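Local coordinates for protein neuraminidase (Bacteroides thetaiotaomicron, PDB 5MUL) that probably hydrolyses glycosidic bonds between rhamnose and glucuronic acid, as a beta-propeller glycoside hydrolase that binds glucuronic acid, at residues S94-G99 with G152-V157; E145-T150 with W198-D203; E100-V105 with I120-L125. One frame throughout, in Å; residues are numbered along the deposited sequence. Where two conformers were deposited one is given.

Followed from the N terminus, the chain lays down one antiparallel sheet of the beta-propeller after another; two of the three contacts fasten successive sheets, while interaction 3 closes a loop within one. Interaction 3 closes first: 120-125, in the loop after strand 116-118, is set against 100-105 at the 98-102 hairpin loop, nested inside the longer loop that interaction 1 closes when 152-157 meets 94-99. Before that loop shuts, 145-150 has already opened interaction 2, completed at 198-203, so interactions 1 and 2 cross. Interaction 1 joins the sheet of strand 92-97 to the next, holding strands 144-148 and 154-160; interaction 2 joins that sheet to the one begun by strand 195-202. Both reach the glucuronic acid.

Interaction 1. Residues S94-G99 with G152-V157; sequences SIMVDG and GDLLFV. With BDP (beta-D-glucopyranuronic acid), chain B.
Leu154 and the two glycines Gly99 and Gly152 carry most of this contact, one by apolar packing and the others by a backbone bond. The amide of Gly99 donates to Gly152 O at 3.0 Å, with an N-H...O angle of 152°, arriving in the carbonyl plane on a lone pair. With no side chain on either residue, the Gly99 and Gly152 CA atoms come within 3.6 Å of each other. Next to this clasp the isobutyl end of Leu154 spreads over the other strand: its CD2 lies 3.5 Å from Met96 CG, and its CG sits 4.1 Å from Asp98 CB. Met96 has CG anti to its own N (chi1 -171°), then bends at its next two torsions, which carries its sulfur and methyl away from Leu154; the side chain also lies beside Glu389 of the sugar site. Asp98 turns its carboxylate away from the contact, and OD1 accepts the amides of Glu100 and Tyr102. The first of these bonds closes an Asx turn that shapes the loop bearing Gly99. Gly152 also donates its N to O6B of the glucuronic acid, 3.0 Å away, in a bent bond (133°). A sugar-binding loop is thus pinned by its carbonyl and binds by its amide, at a junction between neighbouring blades of a beta-propeller.

Interaction 2. Residues E145-T150 with W198-D203; sequences EFYPLT and WQLYVD. With BDP (beta-D-glucopyranuronic acid), chain B.
Strands 145-148 and 198-202 run nearly parallel, 22° apart, with axes 7.1 Å apart at closest approach. Tyr147 and Val202 are nearest in register, their CA atoms 6.7 Å apart, so side chains and waters fill the interval. Tyr147, its CG anti to the carbonyl carbon (chi1 -53°), lays its ring across Leu200 at about a right angle, CZ 3.7 Å from Leu200 CB, while its own CB rests on Val202 CG2. The phenol hydroxyl donates a hydrogen bond to Glu145 OE1, 2.5 Å away, meeting it from above the carboxylate plane; a water that donates to the same Tyr147 OH accepts from Leu200 N. Such a seam is what a beta-propeller builds between the leading strands of adjacent blades, and here the bound sugar sits where both strands end. Glu145 reaches on toward Trp198, OE1 lying at the indole edge with the two planes 65° apart, and another water donates to both Glu145 OE2 and Trp198 O. Further along, Val202 CG1 presses on Pro148 O at 3.3 Å, and that buried carbonyl has no polar partner. Pro148 CG packs 3.8 Å from C3 of the glucuronic acid, and the sugar's O2 donates to Asp203 O at 2.9 Å.

Interaction 3. Residues E100-V105 with I120-L125; sequences EGYLHV and IAPGSL
Gly101 O is gripped by two donors: Gly123 N at 2.9 Å, with an N-H...O angle of 164°, and a water at 3.0 Å. The amide comes in 43° above the carbonyl plane. The water gives its other proton to Ser124 O, bridging the two segments a second time, and Pro122 CA adds a CH...O contact to Gly101 O. Gly123 can present its N-H because it stands third in a type II turn from Ala121 to Ser124, with Pro122 second; the turn is closed by Ser124 N donating to Ala121 O at 3.1 Å. The Pro122 ring supplies the apolar part of the contact. Its CD lies over one face of the Tyr102 ring, 3.9 Å from the centroid, in a CH-pi contact offset toward the rim, while its CB abuts Glu100 O at 3.3 Å. Setting CG of Tyr102 anti to the carbonyl carbon (chi1 -74°) brings the ring alongside the proline. Its CE2 lies 3.5 Å from Ala121 CA, and the ring edge faces Ile120 O. Arg118 makes a cation-pi contact with the same ring, and Asp98 OD1 accepts the Tyr102 amide. One backbone bond and one water bridge set the turn against the hairpin loop, and the CH-pi contact of Pro122 on Tyr102 covers one face of that ring beside them; the two donors on Gly101 O would probably polarise that carbonyl.

Interaction 1. Residues S94-G99 with G152-V157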
loop_
_atom_site.group_PDB
_atom_site.type_symbol
_atom_site.label_atom_id
_atom_site.label_comp_id
_atom_site.label_asym_id
_atom_site.label_seq_id
_atom_site.Cartn_x
_atom_site.Cartn_y
_atom_site.Cartn_z
ATOM N N SER A 94 -8.238 -2.078 6.687
ATOM C CA SER A 94 -8.298 -1.951 5.212
ATOM C C SER A 94 -9.760 -1.926 4.820
ATOM O O SER A 94 -10.553 -2.751 5.277
ATOM C CB SER A 94 -7.579 -3.108 4.450
ATOM O OG SER A 94 -7.582 -2.957 3.004
ATOM N N ILE A 95 -10.099 -1.018 3.904
ATOM C CA ILE A 95 -11.428 -0.880 3.351
ATOM C C ILE A 95 -11.380 -0.775 1.833
ATOM O O ILE A 95 -10.368 -0.324 1.264
ATOM C CB ILE A 95 -12.198 0.325 3.961
ATOM C CG1 ILE A 95 -11.702 1.665 3.416
ATOM C CG2 ILE A 95 -12.149 0.288 5.471
ATOM C CD1 ILE A 95 -12.432 2.903 3.919
ATOM N N MET A 96 -12.480 -1.172 1.185
ATOM C CA MET A 96 -12.616 -1.013 -0.263
ATOM C C MET A 96 -14.091 -1.064 -0.590
ATOM O O MET A 96 -14.851 -1.752 0.086
ATOM C CB MET A 96 -11.874 -2.100 -1.032
ATOM C CG MET A 96 -11.776 -1.913 -2.528
ATOM S SD MET A 96 -11.078 -0.357 -3.079
ATOM C CE MET A 96 -9.574 -0.249 -2.194
ATOM N N VAL A 97 -14.488 -0.379 -1.636
ATOM C CA VAL A 97 -15.876 -0.409 -2.089
ATOM C C VAL A 97 -15.931 -1.236 -3.352
ATOM O O VAL A 97 -15.072 -1.068 -4.218
ATOM C CB VAL A 97 -16.400 1.020 -2.345
ATOM C CG1 VAL A 97 -17.847 0.978 -2.801
ATOM C CG2 VAL A 97 -16.253 1.901 -1.114
ATOM N N ASP A 98 -16.915 -2.133 -3.448
ATOM C CA ASP A 98 -17.117 -2.955 -4.646
ATOM C C ASP A 98 -17.953 -2.253 -5.721
ATOM O O ASP A 98 -18.397 -1.125 -5.516
ATOM C CB ASP A 98 -17.652 -4.347 -4.277
ATOM C CG ASP A 98 -19.083 -4.355 -3.782
ATOM O OD1 ASP A 98 -19.858 -3.457 -4.138
ATOM O OD2 ASP A 98 -19.421 -5.309 -3.078
ATOM N N GLY A 99 -18.201 -2.924 -6.843
ATOM C CA GLY A 99 -18.910 -2.298 -7.965
ATOM C C GLY A 99 -20.374 -2.017 -7.713
ATOM O O GLY A 99 -21.003 -1.287 -8.495
ATOM N N GLY A 152 -15.823 -4.346 -10.997
ATOM C CA GLY A 152 -16.453 -4.275 -9.683
ATOM C C GLY A 152 -16.123 -5.368 -8.697
ATOM O O GLY A 152 -16.557 -5.329 -7.558
ATOM N N ASP A 153 -15.322 -6.335 -9.130
ATOM C CA ASP A 153 -14.830 -7.397 -8.248
ATOM C C ASP A 153 -13.761 -6.841 -7.304
ATOM O O ASP A 153 -13.276 -5.734 -7.506
ATOM C CB ASP A 153 -14.220 -8.533 -9.077
ATOM C CG ASP A 153 -15.242 -9.415 -9.780
ATOM O OD1 ASP A 153 -16.455 -9.193 -9.627
ATOM O OD2 ASP A 153 -14.751 -10.315 -10.506
ATOM N N LEU A 154 -13.427 -7.596 -6.256
ATOM C CA LEU A 154 -12.339 -7.224 -5.312
ATOM C C LEU A 154 -11.322 -8.344 -5.185
ATOM O O LEU A 154 -11.664 -9.542 -5.326
ATOM C CB LEU A 154 -12.862 -6.941 -3.906
ATOM C CG LEU A 154 -13.882 -5.822 -3.748
ATOM C CD1 LEU A 154 -14.279 -5.685 -2.297
ATOM C CD2 LEU A 154 -13.353 -4.515 -4.260
ATOM N N LEU A 155 -10.078 -7.958 -4.907
ATOM C CA LEU A 155 -9.017 -8.869 -4.482
ATOM C C LEU A 155 -8.799 -8.642 -2.998
ATOM O O LEU A 155 -8.923 -7.517 -2.504
ATOM C CB LEU A 155 -7.726 -8.529 -5.234
ATOM C CG LEU A 155 -6.665 -9.650 -5.288
ATOM C CD1 LEU A 155 -7.130 -10.781 -6.196
ATOM C CD2 LEU A 155 -5.334 -9.083 -5.730
ATOM N N PHE A 156 -8.448 -9.702 -2.269
ATOM C CA PHE A 156 -8.050 -9.596 -0.868
ATOM C C PHE A 156 -6.774 -10.364 -0.690
ATOM O O PHE A 156 -6.683 -11.508 -1.163
ATOM C CB PHE A 156 -9.134 -10.159 0.049
ATOM C CG PHE A 156 -8.855 -10.022 1.528
ATOM C CD1 PHE A 156 -8.896 -8.776 2.147
ATOM C CD2 PHE A 156 -8.597 -11.134 2.302
ATOM C CE1 PHE A 156 -8.711 -8.645 3.505
ATOM C CE2 PHE A 156 -8.421 -11.003 3.668
ATOM C CZ PHE A 156 -8.482 -9.782 4.262
ATOM N N VAL A 157 -5.785 -9.765 -0.063
ATOM C CA VAL A 157 -4.523 -10.424 0.235
ATOM C C VAL A 157 -4.307 -10.297 1.714
ATOM O O VAL A 157 -4.578 -9.250 2.299
ATOM C CB VAL A 157 -3.371 -9.790 -0.523
ATOM C CG1 VAL A 157 -2.033 -10.367 -0.071
ATOM C CG2 VAL A 157 -3.562 -9.992 -2.005
HETATM C C1 BDP B . -9.610 -2.048 -11.764
HETATM C C2 BDP B . -9.055 -0.647 -11.558
HETATM C C3 BDP B . -9.992 0.104 -10.613
HETATM C C4 BDP B . -11.446 0.004 -11.098
HETATM C C5 BDP B . -11.860 -1.441 -11.271
HETATM C C6 BDP B . -13.282 -1.573 -11.740
HETATM O O2 BDP B . -7.740 -0.674 -10.976
HETATM O O3 BDP B . -9.560 1.456 -10.496
HETATM O O4 BDP B . -12.298 0.627 -10.141
HETATM O O5 BDP B . -10.977 -1.996 -12.239
HETATM O O6A BDP B . -13.535 -1.353 -12.945
HETATM O O1 BDP B . -8.816 -2.710 -12.748
HETATM O O6B BDP B . -14.160 -1.895 -10.912
#

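Interaction 2. Residues E145-T150 with W198-D203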
loop_
_atom_site.group_PDB
_atom_site.type_symbol
_atom_site.label_atom_id
_atom_site.label_comp_id
_atom_site.label_asym_id
_atom_site.label_seq_id
_atom_site.Cartn_x
_atom_site.Cartn_y
_atom_site.Cartn_z
ATOM N N GLU A 145 -5.461 -6.679 3.204
ATOM C CA GLU A 145 -5.393 -5.628 2.178
ATOM C C GLU A 145 -6.430 -5.924 1.112
ATOM O O GLU A 145 -6.421 -7.020 0.560
ATOM C CB GLU A 145 -4.021 -5.601 1.476
ATOM C CG GLU A 145 -2.752 -5.529 2.344
ATOM C CD GLU A 145 -1.416 -6.013 1.709
ATOM O OE1 GLU A 145 -1.304 -6.439 0.529
ATOM O OE2 GLU A 145 -0.404 -5.980 2.432
ATOM N N PHE A 146 -7.280 -4.960 0.750
ATOM C CA PHE A 146 -8.160 -5.057 -0.404
ATOM C C PHE A 146 -7.625 -4.293 -1.597
ATOM O O PHE A 146 -6.976 -3.268 -1.443
ATOM C CB PHE A 146 -9.531 -4.464 -0.118
ATOM C CG PHE A 146 -10.341 -5.216 0.912
ATOM C CD1 PHE A 146 -11.086 -6.335 0.585
ATOM C CD2 PHE A 146 -10.404 -4.759 2.226
ATOM C CE1 PHE A 146 -11.849 -6.990 1.512
ATOM C CE2 PHE A 146 -11.175 -5.421 3.164
ATOM C CZ PHE A 146 -11.896 -6.539 2.808
ATOM N N TYR A 147 -8.006 -4.750 -2.778
ATOM C CA TYR A 147 -7.716 -4.057 -4.024
ATOM C C TYR A 147 -8.926 -4.199 -4.913
ATOM O O TYR A 147 -9.592 -5.230 -4.880
ATOM C CB TYR A 147 -6.501 -4.664 -4.756
ATOM C CG TYR A 147 -5.283 -4.766 -3.880
ATOM C CD1 TYR A 147 -5.105 -5.856 -3.023
ATOM C CD2 TYR A 147 -4.350 -3.749 -3.838
ATOM C CE1 TYR A 147 -4.002 -5.903 -2.184
ATOM C CE2 TYR A 147 -3.268 -3.808 -3.002
ATOM C CZ TYR A 147 -3.115 -4.889 -2.196
ATOM O OH TYR A 147 -1.993 -4.931 -1.351
ATOM N N PRO A 148 -9.208 -3.221 -5.778
ATOM C CA PRO A 148 -10.259 -3.386 -6.771
ATOM C C PRO A 148 -9.776 -4.233 -7.951
ATOM O O PRO A 148 -8.571 -4.307 -8.194
ATOM C CB PRO A 148 -10.451 -1.962 -7.266
ATOM C CG PRO A 148 -9.075 -1.399 -7.225
ATOM C CD PRO A 148 -8.483 -1.947 -5.959
ATOM N N LEU A 149 -10.687 -4.911 -8.629
ATOM C CA LEU A 149 -10.407 -5.614 -9.869
ATOM C C LEU A 149 -11.391 -5.099 -10.912
ATOM O O LEU A 149 -12.369 -4.438 -10.577
ATOM C CB LEU A 149 -10.567 -7.127 -9.699
ATOM C CG LEU A 149 -9.600 -7.821 -8.727
ATOM C CD1 LEU A 149 -9.988 -9.288 -8.564
ATOM C CD2 LEU A 149 -8.152 -7.704 -9.186
ATOM N N THR A 150 -11.193 -5.503 -12.147
ATOM C CA THR A 150 -12.067 -5.082 -13.222
ATOM C C THR A 150 -13.508 -5.430 -12.959
ATOM O O THR A 150 -13.827 -6.475 -12.350
ATOM C CB THR A 150 -11.675 -5.771 -14.523
ATOM O OG1 THR A 150 -11.686 -7.190 -14.344
ATOM C CG2 THR A 150 -10.330 -5.271 -14.972
ATOM N N TRP A 198 5.620 -8.176 0.972
ATOM C CA TRP A 198 5.077 -7.844 -0.341
ATOM C C TRP A 198 4.284 -6.558 -0.325
ATOM O O TRP A 198 3.874 -6.069 0.728
ATOM C CB TRP A 198 4.177 -8.978 -0.847
ATOM C CG TRP A 198 3.110 -9.390 0.096
ATOM C CD1 TRP A 198 1.903 -8.766 0.296
ATOM C CD2 TRP A 198 3.144 -10.476 1.025
ATOM N NE1 TRP A 198 1.193 -9.422 1.262
ATOM C CE2 TRP A 198 1.925 -10.465 1.730
ATOM C CE3 TRP A 198 4.087 -11.466 1.330
ATOM C CZ2 TRP A 198 1.635 -11.400 2.718
ATOM C CZ3 TRP A 198 3.777 -12.381 2.319
ATOM C CH2 TRP A 198 2.556 -12.331 2.981
ATOM N N GLN A 199 4.107 -6.004 -1.525
ATOM C CA GLN A 199 3.142 -4.941 -1.801
ATOM C C GLN A 199 2.564 -5.180 -3.172
ATOM O O GLN A 199 3.205 -5.810 -4.037
ATOM C CB GLN A 199 3.796 -3.554 -1.754
ATOM C CG GLN A 199 5.084 -3.378 -2.572
ATOM C CD GLN A 199 6.398 -3.731 -1.883
ATOM O OE1 GLN A 199 7.416 -4.003 -2.583
ATOM N NE2 GLN A 199 6.424 -3.712 -0.590
ATOM N N LEU A 200 1.349 -4.716 -3.398
ATOM C CA LEU A 200 0.618 -4.948 -4.651
ATOM C C LEU A 200 -0.052 -3.687 -5.145
ATOM O O LEU A 200 -0.226 -2.690 -4.406
ATOM C CB LEU A 200 -0.442 -6.049 -4.518
ATOM C CG LEU A 200 0.047 -7.465 -4.176
ATOM C CD1 LEU A 200 0.076 -7.685 -2.663
ATOM C CD2 LEU A 200 -0.853 -8.496 -4.815
ATOM N N TYR A 201 -0.414 -3.697 -6.417
ATOM C CA TYR A 201 -1.183 -2.602 -7.023
ATOM C C TYR A 201 -1.933 -3.159 -8.181
ATOM O O TYR A 201 -1.356 -3.933 -8.964
ATOM C CB TYR A 201 -0.226 -1.548 -7.528
ATOM C CG TYR A 201 -0.869 -0.289 -8.011
ATOM C CD1 TYR A 201 -1.329 0.647 -7.095
ATOM C CD2 TYR A 201 -1.006 -0.011 -9.366
ATOM C CE1 TYR A 201 -1.901 1.843 -7.500
ATOM C CE2 TYR A 201 -1.606 1.199 -9.794
ATOM C CZ TYR A 201 -2.039 2.078 -8.838
ATOM O OH TYR A 201 -2.583 3.313 -9.211
ATOM N N VAL A 202 -3.207 -2.812 -8.333
ATOM C CA VAL A 202 -3.999 -3.185 -9.493
ATOM C C VAL A 202 -4.065 -1.939 -10.393
ATOM O O VAL A 202 -4.526 -0.859 -9.969
ATOM C CB VAL A 202 -5.380 -3.727 -9.124
ATOM C CG1 VAL A 202 -6.168 -4.085 -10.383
ATOM C CG2 VAL A 202 -5.229 -4.904 -8.192
ATOM N N ASP A 203 -3.556 -2.055 -11.620
ATOM C CA ASP A 203 -3.445 -0.920 -12.508
ATOM C C ASP A 203 -4.769 -0.616 -13.184
ATOM O O ASP A 203 -5.778 -1.297 -12.987
ATOM C CB ASP A 203 -2.234 -1.063 -13.448
ATOM C CG ASP A 203 -2.407 -2.057 -14.552
ATOM O OD1 ASP A 203 -3.542 -2.478 -14.871
ATOM O OD2 ASP A 203 -1.344 -2.432 -15.118
HETATM C C1 BDP B . -9.610 -2.048 -11.764
HETATM C C2 BDP B . -9.055 -0.647 -11.558
HETATM C C3 BDP B . -9.992 0.104 -10.613
HETATM C C4 BDP B . -11.446 0.004 -11.098
HETATM C C5 BDP B . -11.860 -1.441 -11.271
HETATM C C6 BDP B . -13.282 -1.573 -11.740
HETATM O O2 BDP B . -7.740 -0.674 -10.976
HETATM O O3 BDP B . -9.560 1.456 -10.496
HETATM O O4 BDP B . -12.298 0.627 -10.141
HETATM O O5 BDP B . -10.977 -1.996 -12.239
HETATM O O6A BDP B . -13.535 -1.353 -12.945
HETATM O O1 BDP B . -8.816 -2.710 -12.748
HETATM O O6B BDP B . -14.160 -1.895 -10.912
HETATM O O HOH W 1 -0.557 -8.538 3.548
HETATM O O HOH W 2 1.435 -4.815 1.375
HETATM O O HOH W 3 0.193 -3.504 -0.970
#

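Interaction 3. Residues E100-V105 with I120-L125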
loop_
_atom_site.group_PDB
_atom_site.type_symbol
_atom_site.label_atom_id
_atom_site.label_comp_id
_atom_site.label_asym_id
_atom_site.label_seq_id
_atom_site.Cartn_x
_atom_site.Cartn_y
_atom_site.Cartn_z
ATOM N N GLU A 100 -20.922 -2.619 -6.675
ATOM C CA GLU A 100 -22.299 -2.341 -6.247
ATOM C C GLU A 100 -22.361 -1.256 -5.169
ATOM O O GLU A 100 -23.462 -0.897 -4.724
ATOM C CB GLU A 100 -22.960 -3.618 -5.746
ATOM C CG GLU A 100 -23.315 -4.572 -6.862
ATOM C CD GLU A 100 -23.690 -5.955 -6.379
ATOM O OE1 GLU A 100 -23.650 -6.274 -5.147
ATOM O OE2 GLU A 100 -24.037 -6.757 -7.280
ATOM N N GLY A 101 -21.219 -0.739 -4.714
ATOM C CA GLY A 101 -21.189 0.295 -3.683
ATOM C C GLY A 101 -21.138 -0.201 -2.260
ATOM O O GLY A 101 -21.250 0.615 -1.330
ATOM N N TYR A 102 -21.002 -1.515 -2.048
ATOM C CA TYR A 102 -20.844 -2.037 -0.702
ATOM C C TYR A 102 -19.420 -1.783 -0.201
ATOM O O TYR A 102 -18.431 -1.996 -0.952
ATOM C CB TYR A 102 -21.119 -3.530 -0.610
ATOM C CG TYR A 102 -22.570 -3.918 -0.703
ATOM C CD1 TYR A 102 -23.155 -4.195 -1.934
ATOM C CD2 TYR A 102 -23.336 -4.046 0.431
ATOM C CE1 TYR A 102 -24.493 -4.571 -2.023
ATOM C CE2 TYR A 102 -24.670 -4.429 0.359
ATOM C CZ TYR A 102 -25.231 -4.688 -0.866
ATOM O OH TYR A 102 -26.562 -5.054 -0.922
ATOM N N LEU A 103 -19.309 -1.385 1.056
ATOM C CA LEU A 103 -18.011 -1.207 1.706
ATOM C C LEU A 103 -17.634 -2.535 2.334
ATOM O O LEU A 103 -18.418 -3.125 3.068
ATOM C CB LEU A 103 -18.109 -0.115 2.777
ATOM C CG LEU A 103 -16.821 0.342 3.414
ATOM C CD1 LEU A 103 -15.875 1.038 2.448
ATOM C CD2 LEU A 103 -17.214 1.270 4.560
ATOM N N HIS A 104 -16.429 -3.021 2.044
ATOM C CA HIS A 104 -15.846 -4.225 2.644
ATOM C C HIS A 104 -14.753 -3.745 3.576
ATOM O O HIS A 104 -13.950 -2.875 3.225
ATOM C CB HIS A 104 -15.243 -5.061 1.532
ATOM C CG HIS A 104 -16.254 -5.714 0.660
ATOM N ND1 HIS A 104 -17.005 -5.079 -0.310
ATOM C CD2 HIS A 104 -16.569 -7.023 0.590
ATOM C CE1 HIS A 104 -17.757 -5.991 -0.913
ATOM N NE2 HIS A 104 -17.507 -7.172 -0.385
ATOM N N VAL A 105 -14.709 -4.300 4.784
ATOM C CA VAL A 105 -13.840 -3.837 5.845
ATOM C C VAL A 105 -13.179 -5.030 6.506
ATOM O O VAL A 105 -13.846 -6.027 6.829
ATOM C CB VAL A 105 -14.629 -3.027 6.912
ATOM C CG1 VAL A 105 -13.716 -2.558 8.025
ATOM C CG2 VAL A 105 -15.344 -1.856 6.266
ATOM N N ILE A 120 -24.181 -2.889 5.268
ATOM C CA ILE A 120 -25.493 -3.525 5.129
ATOM C C ILE A 120 -26.152 -3.260 3.795
ATOM O O ILE A 120 -27.020 -4.032 3.372
ATOM C CB ILE A 120 -26.449 -3.093 6.248
ATOM C CG1 ILE A 120 -26.711 -1.574 6.204
ATOM C CG2 ILE A 120 -25.915 -3.542 7.587
ATOM C CD1 ILE A 120 -27.867 -1.140 7.082
ATOM N N ALA A 121 -25.756 -2.175 3.135
ATOM C CA ALA A 121 -26.330 -1.755 1.878
ATOM C C ALA A 121 -25.336 -0.903 1.120
ATOM O O ALA A 121 -24.371 -0.391 1.714
ATOM C CB ALA A 121 -27.595 -0.952 2.144
ATOM N N PRO A 122 -25.556 -0.727 -0.193
ATOM C CA PRO A 122 -24.721 0.205 -0.955
ATOM C C PRO A 122 -24.666 1.597 -0.342
ATOM O O PRO A 122 -25.714 2.153 -0.004
ATOM C CB PRO A 122 -25.411 0.238 -2.319
ATOM C CG PRO A 122 -26.019 -1.106 -2.441
ATOM C CD PRO A 122 -26.541 -1.387 -1.073
ATOM N N GLY A 123 -23.478 2.141 -0.145
ATOM C CA GLY A 123 -23.327 3.475 0.400
ATOM C C GLY A 123 -23.377 3.609 1.909
ATOM O O GLY A 123 -23.033 4.654 2.438
ATOM N N SER A 124 -23.755 2.546 2.624
ATOM C CA SER A 124 -23.917 2.624 4.056
ATOM C C SER A 124 -22.576 2.509 4.766
ATOM O O SER A 124 -21.669 1.815 4.270
ATOM C CB SER A 124 -24.880 1.517 4.515
ATOM O OG SER A 124 -25.037 1.521 5.909
ATOM N N LEU A 125 -22.466 3.170 5.915
ATOM C CA LEU A 125 -21.346 3.048 6.840
ATOM C C LEU A 125 -21.630 2.034 7.942
ATOM O O LEU A 125 -20.761 1.731 8.727
ATOM C CB LEU A 125 -21.034 4.392 7.463
ATOM C CG LEU A 125 -20.699 5.509 6.462
ATOM C CD1 LEU A 125 -20.559 6.809 7.224
ATOM C CD2 LEU A 125 -19.429 5.182 5.685
HETATM O O HOH W 4 -20.866 1.829 1.427
#